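Aldehyde dehydrogenase (Burkholderia cenocepacia, PDB 4O6R) probably oxidises aldehydes to carboxylic acids with NAD(P)+ as cofactor, and binds adenosine monophosphate in this crystal. Local coordinates at residues A[130-135]-A[140-145]; A[81-86]-A[193-198]; A[405-410]-A[431-436]. All coordinates share one frame; numbering follows the deposited sequence. Where two conformers were deposited one is given.

Interaction 1 (A[130-135]-A[140-145]); sequences SVIPVD and NYVQRA. With NO3 (nitrate ion), chain I.
Ser130 and Val142 form an antiparallel hydrogen-bonded pair: Ser130 N donates to Val142 O at 2.8 Å, and Val142 N donates back to Ser130 O at 2.7 Å. The serine hydroxyl stands over the valine's branch point, with Ser130 OG 3.5 Å from Val142 CB. OG shares a hydrogen bond with a water that also reaches Val142 O weakly, so a small polar residue suits this partly exposed spot. Val131 sits opposite Tyr141 in a non-hydrogen-bonded pair, where Val131 CA approaches Asn140 O at 3.4 Å in a CH...O contact. Val131 and Tyr141 share the face turned away from Ser130 and Val142, with Val131 CG2 directed towards Tyr141 CB. Ile132 N then donates to Asn140 O at 2.9 Å, nearly in line with the carbonyl (C=O...N angle 168°). A second water bridges Ile132 O and Asn140 N. Asn140 has CG anti to its backbone N (chi1 179°), which lays the carboxamide alongside Ile132, both pointing the same way; Asn140 OD1 lies 3.4 Å from Ile132 CG1. Ile132 CG1 also meets Val142 CG2 at 3.9 Å. Val134 comes in at about a right angle and sets both methyls against Asn140 CB, CG2 at 4.0 Å. Asp135 N is near a nitrate whose placement is doubtful.

Strands 129-131 and 138-153 make a hairpin consistent with the oligomerisation arm of aldehyde dehydrogenases. Ser130 and Val131 continue the sheet into the second subunit, and strand 477-485 flanks the other edge. The buried Asn140 amide is satisfied from outside: ND2 reaches Val482 O and Ser481 OG, while OD1 is hydrogen-bonded to Ser454 of the third subunit. Backbone bonds build the hairpin, and the Asn140 amide is one of several polar ties to the neighbouring strand and subunit.

Interaction 2 (A[81-86]-A[193-198]); sequences DAIEAN and VELMAE
Leu195 presses one of its methyls against the amide of Asn86, with CD2 3.7 Å from Asn86 ND2, the two side chains arriving from opposite directions. Its other methyl faces the neighbouring helix: Leu195 CD1 lies 4.2 Å from Ile83 CG1 and 4.3 Å from Ala82 O, while CD2 also approaches Ala82 CB at 4.4 Å. Ala82 suits the point where the backbones come nearest, since a single methyl leaves room for the leucine's fork.

Asn86 is the first residue to leave helix 69-85. Its CG is anti to the carbonyl carbon and beside the backbone N (chi1 -74°), which folds the amide back over the last turn. There Asn86 ND2 donates to Ala82 O at 2.8 Å, the acceptor lying close to the amide plane, and Asn86 N bonds to Ile83 O at 2.9 Å. A weak bond joins OD1 to Arg191, which also forms salt bridges with Glu194 and Glu198 of helix 187-199.

Ile83 in turn packs on Val110, Ala114 and Phe117 of helix 102-123, whereas Val193 and Met196 rest on strand 206-208. Helix 187-199 belongs to the beta-alpha-beta crossover joining parallel strands 176-180 and 206-208 of the probable nucleotide-binding domain. One leucine methyl thus packs against an amide that gives one N-H to Ala82 O of its own helix end, and the other against Ile83, so the contact between the segments rests on van der Waals forces.

Interaction 3 (A[405-410]-A[431-436]); sequences DEALAI and HRMAAR
The guanidinium group of Arg436, whose stem packs on Leu408, carries Arg432 CG over the centre of one face, 3.6 Å above its plane. Off its NH1 end, Asp405 OD1 stands 5.1 Å from Arg436 NH1, opposite charges whose atoms do not touch.

Leu408 crosses the stem at about a right angle and closes its fork round the start of the arginine chain, with CD1 3.8 Å and CD2 3.9 Å from Arg436 CB. Leu408 CD1 also reaches Arg436 O at 3.7 Å, a carbonyl that accepts a bond from Asn412 ND2. Leucine suits this position because its two methyls can engage backbone and side chain together, and arginine because its aliphatic part covers the leucine while its charge stays at the exposed end.

Deeper in, Met433 bends at chi2 and chi3 (-70° and -59°), which curls its methyl towards the other helix. Met433 CE comes to 4.0 Å from Leu408 N and 4.4 Å from Ala407 CB, where a small residue lets it close on the backbone. Ala407 and Met433 both rest on Ile263 of strand 261-264, so helices 404-411 and 427-436 are neighbours on the seven-stranded sheet, consistent with the catalytic domain of aldehyde dehydrogenases, their short segments nearly parallel (crossing angle -27°). Apolar contact binds the buried side, grading outwards to charged groups, where Arg432 bridges Asp487 of the fourth subunit; Asp405 may weakly attract Arg436.

How the interactions relate
Interaction 1 lies in the protruding hairpin and is buried with the help of strand 477-485 and two neighbouring subunits, whereas interactions 2 and 3 are partly buried helix pairs within the body of the chain, on opposite sides of its centre. Backbone hydrogen bonds and bridging waters define the first; apolar contact joins the segments in the other two. Helix 187-199 of interaction 2 rests on the sheet to which the hairpin belongs, whereas the helices of interaction 3 lie on the other sheet; no helix or strand is common to two contacts. The assembly nevertheless links interactions 1 and 3: Tyr141 OH bonds to His431 ND1 of the third subunit, on the helix that carries Met433.

Interaction 1 (A[130-135]-A[140-145])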
loop_
_atom_site.group_PDB
_atom_site.type_symbol
_atom_site.label_atom_id
_atom_site.label_comp_id
_atom_site.label_asym_id
_atom_site.label_seq_id
_atom_site.Cartn_x
_atom_site.Cartn_y
_atom_site.Cartn_z
ATOM N N SER A 130 6.011 -1.463 7.466
ATOM C CA SER A 130 5.308 -0.212 7.707
ATOM C C SER A 130 5.847 0.533 8.940
ATOM O O SER A 130 6.526 -0.063 9.794
ATOM C CB SER A 130 3.779 -0.474 7.807
ATOM O OG SER A 130 3.503 -1.433 8.820
ATOM N N VAL A 131 5.573 1.838 9.005
ATOM C CA VAL A 131 5.860 2.663 10.178
ATOM C C VAL A 131 4.547 3.302 10.591
ATOM O O VAL A 131 3.883 3.928 9.765
ATOM C CB VAL A 131 6.916 3.763 9.880
ATOM C CG1 VAL A 131 7.216 4.579 11.135
ATOM C CG2 VAL A 131 8.205 3.117 9.363
ATOM N N ILE A 132 4.165 3.107 11.845
ATOM C CA ILE A 132 2.831 3.418 12.304
ATOM C C ILE A 132 2.860 4.735 13.055
ATOM O O ILE A 132 3.686 4.914 13.947
ATOM C CB ILE A 132 2.333 2.332 13.300
ATOM C CG1 ILE A 132 2.502 0.920 12.754
ATOM C CG2 ILE A 132 0.906 2.606 13.716
ATOM C CD1 ILE A 132 1.787 0.643 11.433
ATOM N N PRO A 133 1.914 5.650 12.762
ATOM C CA PRO A 133 1.930 6.891 13.498
ATOM C C PRO A 133 1.365 6.663 14.887
ATOM O O PRO A 133 0.184 6.333 15.029
ATOM C CB PRO A 133 1.024 7.799 12.668
ATOM C CG PRO A 133 0.108 6.862 11.937
ATOM C CD PRO A 133 0.890 5.623 11.706
ATOM N N VAL A 134 2.188 6.819 15.897
ATOM C CA VAL A 134 1.759 6.536 17.279
ATOM C C VAL A 134 2.055 7.699 18.205
ATOM O O VAL A 134 2.270 8.815 17.755
ATOM C CB VAL A 134 2.405 5.228 17.783
ATOM C CG1 VAL A 134 1.921 4.034 16.951
ATOM C CG2 VAL A 134 3.916 5.352 17.792
ATOM N N ASP A 135 2.005 7.475 19.510
ATOM C CA ASP A 135 2.239 8.570 20.450
ATOM C C ASP A 135 3.549 9.288 20.209
ATOM O O ASP A 135 4.532 8.705 19.725
ATOM C CB ASP A 135 2.188 8.080 21.897
ATOM C CG ASP A 135 0.797 7.635 22.323
ATOM O OD1 ASP A 135 -0.182 7.850 21.568
ATOM O OD2 ASP A 135 0.665 7.101 23.436
ATOM N N ASN A 140 7.457 3.224 15.898
ATOM C CA ASN A 140 6.872 1.892 15.764
ATOM C C ASN A 140 6.972 1.412 14.338
ATOM O O ASN A 140 6.270 1.912 13.472
ATOM C CB ASN A 140 5.404 1.929 16.260
ATOM C CG ASN A 140 4.676 0.601 16.143
ATOM O OD1 ASN A 140 3.446 0.589 16.010
ATOM N ND2 ASN A 140 5.400 -0.511 16.226
ATOM N N TYR A 141 7.899 0.494 14.083
ATOM C CA TYR A 141 8.030 -0.094 12.756
ATOM C C TYR A 141 7.559 -1.544 12.791
ATOM O O TYR A 141 7.720 -2.246 13.810
ATOM C CB TYR A 141 9.459 -0.002 12.232
ATOM C CG TYR A 141 10.576 -0.710 13.012
ATOM C CD1 TYR A 141 11.238 -0.097 14.086
ATOM C CD2 TYR A 141 10.991 -1.969 12.644
ATOM C CE1 TYR A 141 12.295 -0.742 14.764
ATOM C CE2 TYR A 141 12.024 -2.624 13.310
ATOM C CZ TYR A 141 12.688 -1.995 14.347
ATOM O OH TYR A 141 13.713 -2.673 14.953
ATOM N N VAL A 142 6.995 -1.975 11.679
ATOM C CA VAL A 142 6.454 -3.316 11.551
ATOM C C VAL A 142 7.106 -3.977 10.341
ATOM O O VAL A 142 7.057 -3.424 9.237
ATOM C CB VAL A 142 4.947 -3.294 11.358
ATOM C CG1 VAL A 142 4.381 -4.709 11.240
ATOM C CG2 VAL A 142 4.286 -2.532 12.502
ATOM N N GLN A 143 7.731 -5.125 10.570
ATOM C CA GLN A 143 8.298 -5.921 9.493
ATOM C C GLN A 143 7.318 -7.014 9.060
ATOM O O GLN A 143 6.553 -7.505 9.866
ATOM C CB GLN A 143 9.550 -6.614 9.980
ATOM C CG GLN A 143 10.602 -5.681 10.545
ATOM C CD GLN A 143 11.644 -5.413 9.546
ATOM O OE1 GLN A 143 11.369 -5.369 8.336
ATOM N NE2 GLN A 143 12.864 -5.269 10.009
ATOM N N ARG A 144 7.407 -7.427 7.794
ATOM C CA ARG A 144 6.767 -8.652 7.337
ATOM C C ARG A 144 7.801 -9.773 7.354
ATOM O O ARG A 144 8.556 -9.955 6.387
ATOM C CB ARG A 144 6.194 -8.461 5.933
ATOM C CG ARG A 144 5.145 -7.339 5.857
ATOM C CD ARG A 144 3.942 -7.525 6.791
ATOM N NE ARG A 144 3.298 -8.849 6.637
ATOM C CZ ARG A 144 2.205 -9.237 7.289
ATOM N NH1 ARG A 144 1.580 -8.409 8.129
ATOM N NH2 ARG A 144 1.709 -10.462 7.106
ATOM N N ALA A 145 7.834 -10.539 8.437
ATOM C CA ALA A 145 8.846 -11.603 8.580
ATOM C C ALA A 145 8.272 -12.923 8.042
ATOM O O ALA A 145 7.078 -13.113 8.055
ATOM C CB ALA A 145 9.233 -11.763 10.032
HETATM N N NO3 I . 1.644 4.639 21.975
HETATM O O1 NO3 I . 2.820 4.935 22.179
HETATM O O2 NO3 I . 0.976 5.275 20.938
HETATM O O3 NO3 I . 0.984 3.693 22.780
HETATM O O HOH W 1 4.031 -4.055 7.613
HETATM O O HOH W 2 6.346 5.487 14.496
#

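Interaction 2 (A[81-86]-A[193-198])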
loop_
_atom_site.group_PDB
_atom_site.type_symbol
_atom_site.label_atom_id
_atom_site.label_comp_id
_atom_site.label_asym_id
_atom_site.label_seq_id
_atom_site.Cartn_x
_atom_site.Cartn_y
_atom_site.Cartn_z
ATOM N N ASP A 81 14.181 -18.973 -15.631
ATOM C CA ASP A 81 14.940 -19.113 -16.875
ATOM C C ASP A 81 15.264 -20.557 -17.161
ATOM O O ASP A 81 15.179 -20.992 -18.306
ATOM C CB ASP A 81 16.246 -18.320 -16.821
ATOM C CG ASP A 81 16.033 -16.821 -16.948
ATOM O OD1 ASP A 81 14.966 -16.375 -17.440
ATOM O OD2 ASP A 81 16.969 -16.085 -16.582
ATOM N N ALA A 82 15.662 -21.295 -16.137
ATOM C CA ALA A 82 16.031 -22.722 -16.312
ATOM C C ALA A 82 14.822 -23.565 -16.773
ATOM O O ALA A 82 14.934 -24.478 -17.606
ATOM C CB ALA A 82 16.598 -23.273 -15.016
ATOM N N ILE A 83 13.662 -23.261 -16.217
ATOM C CA ILE A 83 12.430 -23.916 -16.648
ATOM C C ILE A 83 12.206 -23.673 -18.132
ATOM O O ILE A 83 12.014 -24.630 -18.917
ATOM C CB ILE A 83 11.223 -23.438 -15.816
ATOM C CG1 ILE A 83 11.344 -23.973 -14.387
ATOM C CG2 ILE A 83 9.900 -23.860 -16.458
ATOM C CD1 ILE A 83 10.438 -23.256 -13.374
ATOM N N GLU A 84 12.289 -22.411 -18.542
ATOM C CA GLU A 84 12.128 -22.084 -19.953
ATOM C C GLU A 84 13.168 -22.771 -20.836
ATOM O O GLU A 84 12.822 -23.264 -21.911
ATOM C CB GLU A 84 12.113 -20.577 -20.179
ATOM C CG GLU A 84 10.798 -19.982 -19.681
ATOM C CD GLU A 84 10.749 -18.452 -19.647
ATOM O OE1 GLU A 84 11.791 -17.790 -19.844
ATOM O OE2 GLU A 84 9.657 -17.916 -19.356
ATOM N N ALA A 85 14.421 -22.821 -20.383
ATOM C CA ALA A 85 15.484 -23.544 -21.116
ATOM C C ALA A 85 15.201 -25.035 -21.246
ATOM O O ALA A 85 15.758 -25.695 -22.119
ATOM C CB ALA A 85 16.837 -23.329 -20.459
ATOM N N ASN A 86 14.373 -25.568 -20.367
ATOM C CA ASN A 86 14.001 -26.975 -20.360
ATOM C C ASN A 86 12.553 -27.216 -20.758
ATOM O O ASN A 86 11.980 -28.245 -20.397
ATOM C CB ASN A 86 14.260 -27.555 -18.967
ATOM C CG ASN A 86 15.735 -27.751 -18.691
ATOM O OD1 ASN A 86 16.322 -28.728 -19.158
ATOM N ND2 ASN A 86 16.358 -26.811 -17.993
ATOM N N VAL A 193 12.715 -29.492 -8.477
ATOM C CA VAL A 193 13.622 -29.314 -7.348
ATOM C C VAL A 193 15.047 -29.599 -7.757
ATOM O O VAL A 193 15.978 -29.017 -7.183
ATOM C CB VAL A 193 13.189 -30.083 -6.080
ATOM C CG1 VAL A 193 13.463 -31.567 -6.224
ATOM C CG2 VAL A 193 13.897 -29.526 -4.859
ATOM N N GLU A 194 15.231 -30.489 -8.730
ATOM C CA GLU A 194 16.549 -30.709 -9.327
ATOM C C GLU A 194 17.071 -29.418 -9.969
ATOM O O GLU A 194 18.241 -29.055 -9.778
ATOM C CB GLU A 194 16.507 -31.844 -10.368
ATOM C CG GLU A 194 17.896 -32.275 -10.801
ATOM C CD GLU A 194 17.877 -33.396 -11.788
ATOM O OE1 GLU A 194 16.931 -33.485 -12.610
ATOM O OE2 GLU A 194 18.833 -34.187 -11.730
ATOM N N LEU A 195 16.211 -28.719 -10.717
ATOM C CA LEU A 195 16.609 -27.431 -11.299
ATOM C C LEU A 195 16.919 -26.415 -10.215
ATOM O O LEU A 195 17.876 -25.665 -10.345
ATOM C CB LEU A 195 15.547 -26.852 -12.250
ATOM C CG LEU A 195 15.304 -27.663 -13.520
ATOM C CD1 LEU A 195 14.113 -27.160 -14.324
ATOM C CD2 LEU A 195 16.545 -27.657 -14.377
ATOM N N MET A 196 16.100 -26.381 -9.159
ATOM C CA MET A 196 16.381 -25.535 -8.004
ATOM C C MET A 196 17.794 -25.747 -7.446
ATOM O O MET A 196 18.520 -24.776 -7.191
ATOM C CB MET A 196 15.318 -25.752 -6.908
ATOM C CG MET A 196 13.965 -25.163 -7.274
ATOM S SD MET A 196 12.781 -25.631 -6.007
ATOM C CE MET A 196 11.591 -24.303 -6.184
ATOM N N ALA A 197 18.207 -27.008 -7.301
ATOM C CA ALA A 197 19.534 -27.315 -6.818
ATOM C C ALA A 197 20.558 -26.799 -7.808
ATOM O O ALA A 197 21.549 -26.172 -7.418
ATOM C CB ALA A 197 19.695 -28.818 -6.615
ATOM N N GLU A 198 20.300 -27.024 -9.089
ATOM C CA GLU A 198 21.214 -26.577 -10.129
ATOM C C GLU A 198 21.430 -25.069 -10.102
ATOM O O GLU A 198 22.551 -24.622 -10.256
ATOM C CB GLU A 198 20.751 -26.999 -11.530
ATOM C CG GLU A 198 20.798 -28.493 -11.812
ATOM C CD GLU A 198 20.359 -28.804 -13.258
ATOM O OE1 GLU A 198 20.441 -27.873 -14.104
ATOM O OE2 GLU A 198 19.905 -29.951 -13.543
#

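Interaction 3 (A[405-410]-A[431-436])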
loop_
_atom_site.group_PDB
_atom_site.type_symbol
_atom_site.label_atom_id
_atom_site.label_comp_id
_atom_site.label_asym_id
_atom_site.label_seq_id
_atom_site.Cartn_x
_atom_site.Cartn_y
_atom_site.Cartn_z
ATOM N N ASP A 405 -31.878 -11.875 -12.081
ATOM C CA ASP A 405 -32.023 -12.396 -10.713
ATOM C C ASP A 405 -32.030 -13.931 -10.684
ATOM O O ASP A 405 -31.438 -14.511 -9.796
ATOM C CB ASP A 405 -33.292 -11.903 -10.031
ATOM C CG ASP A 405 -33.279 -10.427 -9.751
ATOM O OD1 ASP A 405 -32.219 -9.807 -9.576
ATOM O OD2 ASP A 405 -34.380 -9.887 -9.693
ATOM N N GLU A 406 -32.692 -14.579 -11.646
ATOM C CA GLU A 406 -32.642 -16.038 -11.730
ATOM C C GLU A 406 -31.224 -16.538 -12.011
ATOM O O GLU A 406 -30.808 -17.551 -11.455
ATOM C CB GLU A 406 -33.616 -16.629 -12.783
ATOM C CG GLU A 406 -33.715 -18.157 -12.667
ATOM C CD GLU A 406 -34.611 -18.844 -13.695
ATOM O OE1 GLU A 406 -34.973 -18.237 -14.696
ATOM O OE2 GLU A 406 -34.944 -20.020 -13.514
ATOM N N ALA A 407 -30.492 -15.848 -12.883
ATOM C CA ALA A 407 -29.112 -16.246 -13.172
ATOM C C ALA A 407 -28.241 -16.176 -11.934
ATOM O O ALA A 407 -27.411 -17.062 -11.714
ATOM C CB ALA A 407 -28.518 -15.404 -14.276
ATOM N N LEU A 408 -28.470 -15.136 -11.130
ATOM C CA LEU A 408 -27.739 -14.931 -9.890
ATOM C C LEU A 408 -28.099 -15.996 -8.884
ATOM O O LEU A 408 -27.223 -16.551 -8.227
ATOM C CB LEU A 408 -28.078 -13.571 -9.275
ATOM C CG LEU A 408 -27.371 -13.247 -7.967
ATOM C CD1 LEU A 408 -25.859 -13.256 -8.232
ATOM C CD2 LEU A 408 -27.881 -11.897 -7.490
ATOM N N ALA A 409 -29.396 -16.267 -8.758
ATOM C CA ALA A 409 -29.857 -17.289 -7.827
ATOM C C ALA A 409 -29.224 -18.638 -8.190
ATOM O O ALA A 409 -28.704 -19.338 -7.318
ATOM C CB ALA A 409 -31.389 -17.364 -7.789
ATOM N N ILE A 410 -29.229 -18.993 -9.463
ATOM C CA ILE A 410 -28.586 -20.233 -9.900
ATOM C C ILE A 410 -27.085 -20.210 -9.566
ATOM O O ILE A 410 -26.568 -21.159 -8.979
ATOM C CB ILE A 410 -28.813 -20.496 -11.403
ATOM C CG1 ILE A 410 -30.281 -20.797 -11.662
ATOM C CG2 ILE A 410 -27.963 -21.641 -11.919
ATOM C CD1 ILE A 410 -30.687 -20.718 -13.129
ATOM N N HIS A 431 -20.855 -5.424 -14.042
ATOM C CA HIS A 431 -20.267 -5.090 -12.761
ATOM C C HIS A 431 -21.187 -5.465 -11.599
ATOM O O HIS A 431 -20.714 -5.865 -10.535
ATOM C CB HIS A 431 -19.876 -3.611 -12.691
ATOM C CG HIS A 431 -18.829 -3.235 -13.684
ATOM N ND1 HIS A 431 -17.506 -3.617 -13.565
ATOM C CD2 HIS A 431 -18.919 -2.555 -14.845
ATOM C CE1 HIS A 431 -16.829 -3.174 -14.604
ATOM N NE2 HIS A 431 -17.667 -2.536 -15.398
ATOM N N ARG A 432 -22.488 -5.308 -11.816
ATOM C CA ARG A 432 -23.477 -5.620 -10.795
ATOM C C ARG A 432 -23.460 -7.119 -10.495
ATOM O O ARG A 432 -23.410 -7.542 -9.335
ATOM C CB ARG A 432 -24.864 -5.198 -11.302
ATOM C CG ARG A 432 -25.970 -5.381 -10.301
ATOM C CD ARG A 432 -27.341 -5.117 -10.918
ATOM N NE ARG A 432 -27.469 -3.771 -11.465
ATOM C CZ ARG A 432 -27.727 -3.445 -12.738
ATOM N NH1 ARG A 432 -27.875 -4.359 -13.705
ATOM N NH2 ARG A 432 -27.797 -2.154 -13.061
ATOM N N MET A 433 -23.531 -7.925 -11.554
ATOM C CA MET A 433 -23.473 -9.377 -11.383
ATOM C C MET A 433 -22.133 -9.797 -10.746
ATOM O O MET A 433 -22.123 -10.648 -9.842
ATOM C CB MET A 433 -23.627 -10.116 -12.704
ATOM C CG MET A 433 -25.025 -10.107 -13.294
ATOM S SD MET A 433 -26.279 -11.085 -12.438
ATOM C CE MET A 433 -25.585 -12.723 -12.498
ATOM N N ALA A 434 -21.020 -9.227 -11.205
ATOM C CA ALA A 434 -19.706 -9.617 -10.632
ATOM C C ALA A 434 -19.672 -9.398 -9.107
ATOM O O ALA A 434 -19.097 -10.206 -8.364
ATOM C CB ALA A 434 -18.551 -8.904 -11.325
ATOM N N ALA A 435 -20.262 -8.301 -8.654
ATOM C CA ALA A 435 -20.291 -7.952 -7.230
ATOM C C ALA A 435 -21.129 -8.931 -6.389
ATOM O O ALA A 435 -20.802 -9.169 -5.243
ATOM C CB ALA A 435 -20.835 -6.547 -7.055
ATOM N N ARG A 436 -22.164 -9.520 -6.987
ATOM C CA ARG A 436 -23.179 -10.305 -6.271
ATOM C C ARG A 436 -22.976 -11.811 -6.293
ATOM O O ARG A 436 -23.550 -12.524 -5.473
ATOM C CB ARG A 436 -24.558 -9.949 -6.819
ATOM C CG ARG A 436 -24.948 -8.533 -6.436
ATOM C CD ARG A 436 -26.287 -8.123 -6.988
ATOM N NE ARG A 436 -26.487 -6.687 -6.830
ATOM C CZ ARG A 436 -27.624 -6.048 -7.104
ATOM N NH1 ARG A 436 -28.677 -6.722 -7.566
ATOM N NH2 ARG A 436 -27.697 -4.731 -6.929
#